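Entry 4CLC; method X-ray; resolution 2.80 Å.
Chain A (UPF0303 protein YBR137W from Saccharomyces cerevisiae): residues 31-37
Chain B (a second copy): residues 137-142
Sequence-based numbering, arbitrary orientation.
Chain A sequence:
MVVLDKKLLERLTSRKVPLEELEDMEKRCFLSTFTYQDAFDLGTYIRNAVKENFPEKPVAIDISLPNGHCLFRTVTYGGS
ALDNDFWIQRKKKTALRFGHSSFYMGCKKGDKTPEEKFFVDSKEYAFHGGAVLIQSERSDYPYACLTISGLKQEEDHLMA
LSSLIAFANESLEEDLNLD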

ATOM      1  N   LEU A  31      32.273 -20.200  14.867  1.00 76.74           N
ATOM      2  CA  LEU A  31      32.749 -21.353  14.119  1.00 75.95           C
ATOM      3  C   LEU A  31      33.925 -20.994  13.231  1.00 81.93           C
ATOM      4  O   LEU A  31      34.136 -19.828  12.880  1.00 85.58           O
ATOM      5  CB  LEU A  31      31.633 -21.953  13.261  1.00 71.01           C
ATOM      6  CG  LEU A  31      30.683 -22.972  13.891  1.00 70.52           C
ATOM      7  CD1 LEU A  31      29.653 -22.327  14.803  1.00 63.30           C
ATOM      8  CD2 LEU A  31      29.999 -23.783  12.796  1.00 72.06           C
ATOM      9  N   SER A  32      34.682 -22.020  12.867  1.00 80.59           N
ATOM     10  CA  SER A  32      35.796 -21.886  11.946  1.00 82.59           C
ATOM     11  C   SER A  32      35.270 -22.103  10.533  1.00 80.34           C
ATOM     12  O   SER A  32      35.393 -21.237   9.668  1.00 82.53           O
ATOM     13  CB  SER A  32      36.905 -22.878  12.291  1.00 82.99           C
ATOM     14  OG  SER A  32      36.354 -24.117  12.711  1.00 85.45           O
ATOM     15  N   THR A  33      34.721 -23.288  10.296  1.00 81.17           N
ATOM     16  CA  THR A  33      33.978 -23.542   9.068  1.00 82.14           C
ATOM     17  C   THR A  33      32.496 -23.234   9.262  1.00 78.49           C
ATOM     18  O   THR A  33      31.928 -23.497  10.324  1.00 80.47           O
ATOM     19  CB  THR A  33      34.112 -25.008   8.590  1.00 80.05           C
ATOM     20  OG1 THR A  33      33.837 -25.900   9.681  1.00 82.49           O
ATOM     21  CG2 THR A  33      35.509 -25.274   8.051  1.00 83.11           C
ATOM     22  N   PHE A  34      31.891 -22.624   8.251  1.00 76.33           N
ATOM     23  CA  PHE A  34      30.445 -22.622   8.112  1.00 73.49           C
ATOM     24  C   PHE A  34      30.122 -22.926   6.660  1.00 71.74           C
ATOM     25  O   PHE A  34      30.348 -22.094   5.786  1.00 72.56           O
ATOM     26  CB  PHE A  34      29.867 -21.273   8.535  1.00 78.40           C
ATOM     27  CG  PHE A  34      28.369 -21.221   8.544  1.00 75.52           C
ATOM     28  CD1 PHE A  34      27.652 -21.623   9.666  1.00 78.53           C
ATOM     29  CD2 PHE A  34      27.677 -20.753   7.443  1.00 70.28           C
ATOM     30  CE1 PHE A  34      26.268 -21.569   9.690  1.00 71.77           C
ATOM     31  CE2 PHE A  34      26.297 -20.689   7.455  1.00 69.90           C
ATOM     32  CZ  PHE A  34      25.589 -21.099   8.582  1.00 73.30           C
ATOM     33  N   THR A  35      29.561 -24.103   6.408  1.00 76.32           N
ATOM     34  CA  THR A  35      29.244 -24.536   5.048  1.00 72.29           C
ATOM     35  C   THR A  35      27.827 -25.068   4.978  1.00 71.29           C
ATOM     36  O   THR A  35      27.147 -25.163   6.002  1.00 72.06           O
ATOM     37  CB  THR A  35      30.193 -25.639   4.550  1.00 74.33           C
ATOM     38  OG1 THR A  35      29.942 -25.883   3.161  1.00 81.51           O
ATOM     39  CG2 THR A  35      29.962 -26.937   5.308  1.00 69.27           C
ATOM     40  N   TYR A  36      27.396 -25.442   3.777  1.00 69.39           N
ATOM     41  CA  TYR A  36      26.072 -26.006   3.597  1.00 64.52           C
ATOM     42  C   TYR A  36      25.907 -27.217   4.507  1.00 71.81           C
ATOM     43  O   TYR A  36      24.843 -27.415   5.105  1.00 75.34           O
ATOM     44  CB  TYR A  36      25.840 -26.391   2.141  1.00 72.39           C
ATOM     45  CG  TYR A  36      26.386 -27.751   1.781  1.00 74.12           C
ATOM     46  CD1 TYR A  36      27.699 -27.909   1.369  1.00 73.32           C
ATOM     47  CD2 TYR A  36      25.581 -28.883   1.855  1.00 74.66           C
ATOM     48  CE1 TYR A  36      28.194 -29.165   1.036  1.00 76.69           C
ATOM     49  CE2 TYR A  36      26.069 -30.136   1.534  1.00 73.95           C
ATOM     50  CZ  TYR A  36      27.371 -30.275   1.121  1.00 77.08           C
ATOM     51  OH  TYR A  36      27.840 -31.533   0.798  1.00 83.68           O
ATOM     52  N   GLN A  37      26.967 -28.017   4.634  1.00 72.10           N
ATOM     53  CA  GLN A  37      26.885 -29.226   5.446  1.00 71.78           C
ATOM     54  C   GLN A  37      27.001 -28.917   6.933  1.00 69.75           C
ATOM     55  O   GLN A  37      26.330 -29.553   7.748  1.00 70.38           O
ATOM     56  CB  GLN A  37      27.949 -30.237   5.036  1.00 72.07           C
ATOM     57  CG  GLN A  37      27.887 -31.532   5.840  1.00 72.52           C
ATOM     58  CD  GLN A  37      26.585 -32.302   5.629  1.00 76.71           C
ATOM     59  OE1 GLN A  37      25.954 -32.213   4.569  1.00 75.20           O
ATOM     60  NE2 GLN A  37      26.179 -33.061   6.647  1.00 67.31           N
TER
ATOM     61  N   GLU B 137      37.021 -17.340   2.528  1.00 81.86           N
ATOM     62  CA  GLU B 137      37.606 -18.667   2.664  1.00 81.32           C
ATOM     63  C   GLU B 137      36.949 -19.256   3.902  1.00 81.06           C
ATOM     64  O   GLU B 137      36.418 -18.494   4.712  1.00 90.05           O
ATOM     65  CB  GLU B 137      39.118 -18.600   2.816  1.00 78.00           C
ATOM     66  N   ARG B 138      36.944 -20.579   4.043  1.00 71.91           N
ATOM     67  CA  ARG B 138      36.387 -21.212   5.246  1.00 80.31           C
ATOM     68  C   ARG B 138      34.859 -21.110   5.312  1.00 78.14           C
ATOM     69  O   ARG B 138      34.245 -21.513   6.304  1.00 76.92           O
ATOM     70  CB  ARG B 138      37.023 -20.620   6.544  1.00 80.53           C
ATOM     71  N   SER B 139      34.245 -20.518   4.296  1.00 74.87           N
ATOM     72  CA  SER B 139      32.791 -20.465   4.274  1.00 73.99           C
ATOM     73  C   SER B 139      32.213 -20.562   2.858  1.00 71.41           C
ATOM     74  O   SER B 139      32.838 -20.127   1.887  1.00 75.72           O
ATOM     75  CB  SER B 139      32.304 -19.187   4.957  1.00 73.85           C
ATOM     76  OG  SER B 139      30.902 -19.229   5.143  1.00 74.42           O
ATOM     77  N   ASP B 140      31.017 -21.137   2.756  1.00 65.73           N
ATOM     78  CA  ASP B 140      30.321 -21.274   1.479  1.00 67.49           C
ATOM     79  C   ASP B 140      29.582 -20.002   1.061  1.00 67.82           C
ATOM     80  O   ASP B 140      29.118 -19.881  -0.079  1.00 63.01           O
ATOM     81  CB  ASP B 140      29.318 -22.432   1.536  1.00 67.21           C
ATOM     82  CG  ASP B 140      29.851 -23.710   0.897  1.00 74.86           C
ATOM     83  OD1 ASP B 140      30.978 -23.713   0.351  1.00 73.82           O
ATOM     84  OD2 ASP B 140      29.125 -24.723   0.933  1.00 79.45           O
ATOM     85  N   TYR B 141      29.456 -19.060   1.993  1.00 70.64           N
ATOM     86  CA  TYR B 141      28.580 -17.912   1.782  1.00 69.10           C
ATOM     87  C   TYR B 141      29.315 -16.587   2.015  1.00 69.92           C
ATOM     88  O   TYR B 141      30.129 -16.477   2.937  1.00 71.56           O
ATOM     89  CB  TYR B 141      27.342 -18.049   2.687  1.00 63.64           C
ATOM     90  CG  TYR B 141      26.686 -19.400   2.513  1.00 60.54           C
ATOM     91  CD1 TYR B 141      26.061 -19.732   1.319  1.00 58.78           C
ATOM     92  CD2 TYR B 141      26.735 -20.365   3.520  1.00 61.16           C
ATOM     93  CE1 TYR B 141      25.482 -20.982   1.136  1.00 68.29           C
ATOM     94  CE2 TYR B 141      26.154 -21.623   3.346  1.00 60.03           C
ATOM     95  CZ  TYR B 141      25.530 -21.923   2.152  1.00 63.35           C
ATOM     96  OH  TYR B 141      24.954 -23.157   1.949  1.00 61.45           O
ATOM     97  N   PRO B 142      29.024 -15.581   1.168  1.00 67.21           N
ATOM     98  CA  PRO B 142      29.707 -14.281   1.108  1.00 59.34           C
ATOM     99  C   PRO B 142      29.759 -13.526   2.421  1.00 60.88           C
ATOM    100  O   PRO B 142      28.788 -13.533   3.188  1.00 61.66           O
ATOM    101  CB  PRO B 142      28.878 -13.489   0.092  1.00 56.34           C
ATOM    102  CG  PRO B 142      27.626 -14.292  -0.140  1.00 61.69           C
ATOM    103  CD  PRO B 142      28.012 -15.706   0.107  1.00 64.48           C
TER

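Two copies of the protein meet here through a short pairing of backbones, hydrogen bonds from two hydroxyls, one to a carbonyl and one to a carboxylate, and a small patch of aromatic carbon; together the two stretches bury 336 Å². Leu A31 lies out of reach of chain B, and the contact begins at the exposed Ser A32, whose hydroxyl stays clear of the partner.

At Thr A33 the backbone does the work. Its CA lies 3.4 Å from O of Arg B138, with a C-H...O angle of 156°, so the same carbonyl that serves the next residue also receives this weaker contact. The Thr A33 hydroxyl is engaged by a residue adjoining the stretches. Arg B138 is modelled only as far as CB, which lies 3.6 Å from O of Ser A32; the coordinates do not place its guanidinium group.

Phe A34 is the centre of the pairing. Its N donates to O of Arg B138 at 3.3 Å, and its O accepts from N of Asp B140 at 3.2 Å. These two bonds flank Ser B139, forming a single beta bridge between that residue and Phe A34, with their CA atoms 5.0 Å apart. The carbonyl is used further: OG of Ser B139 donates to Phe A34 O at 3.0 Å. A small hydroxyl suits this site, since a one-carbon side chain keeps OG near the backbone, here in the t rotamer (chi1 -170°); OG also accepts a weak bond from N of Tyr B141, 3.5 Å away. The apolar phenyl group, with chi1 also t, suits its buried site: its CE2 lies 4.0 Å from CD2 of Tyr B141, which sits at the edge of the Phe A34 ring.

Thr A35 supplies the shortest contact: its hydroxyl suits a place beside a carboxylate, and OG1 donates to OD2 of Asp B140 at 2.6 Å. Asp B140 points its CA-to-CB bond toward chain A, and its short side chain places the carboxylate within reach while its own N remains bonded to Phe A34. Although Thr A35 occupies the N-cap position, its side chain makes no capping bond.

The helix starts with Tyr A36, whose N makes a weak hydrogen bond to the same OD2 of Asp B140 at 3.4 Å; an acidic oxygen thus gathers two donors from successive residues. The Tyr A36 side chain leads away at its end, but its ring sets an edge beside that OD2, and its CB approaches OH of Tyr B141 to 3.4 Å. Tyr B141, buried and directed toward chain A, is long enough to reach from Phe A34 to Tyr A36. Gln A37 makes no contact with chain B.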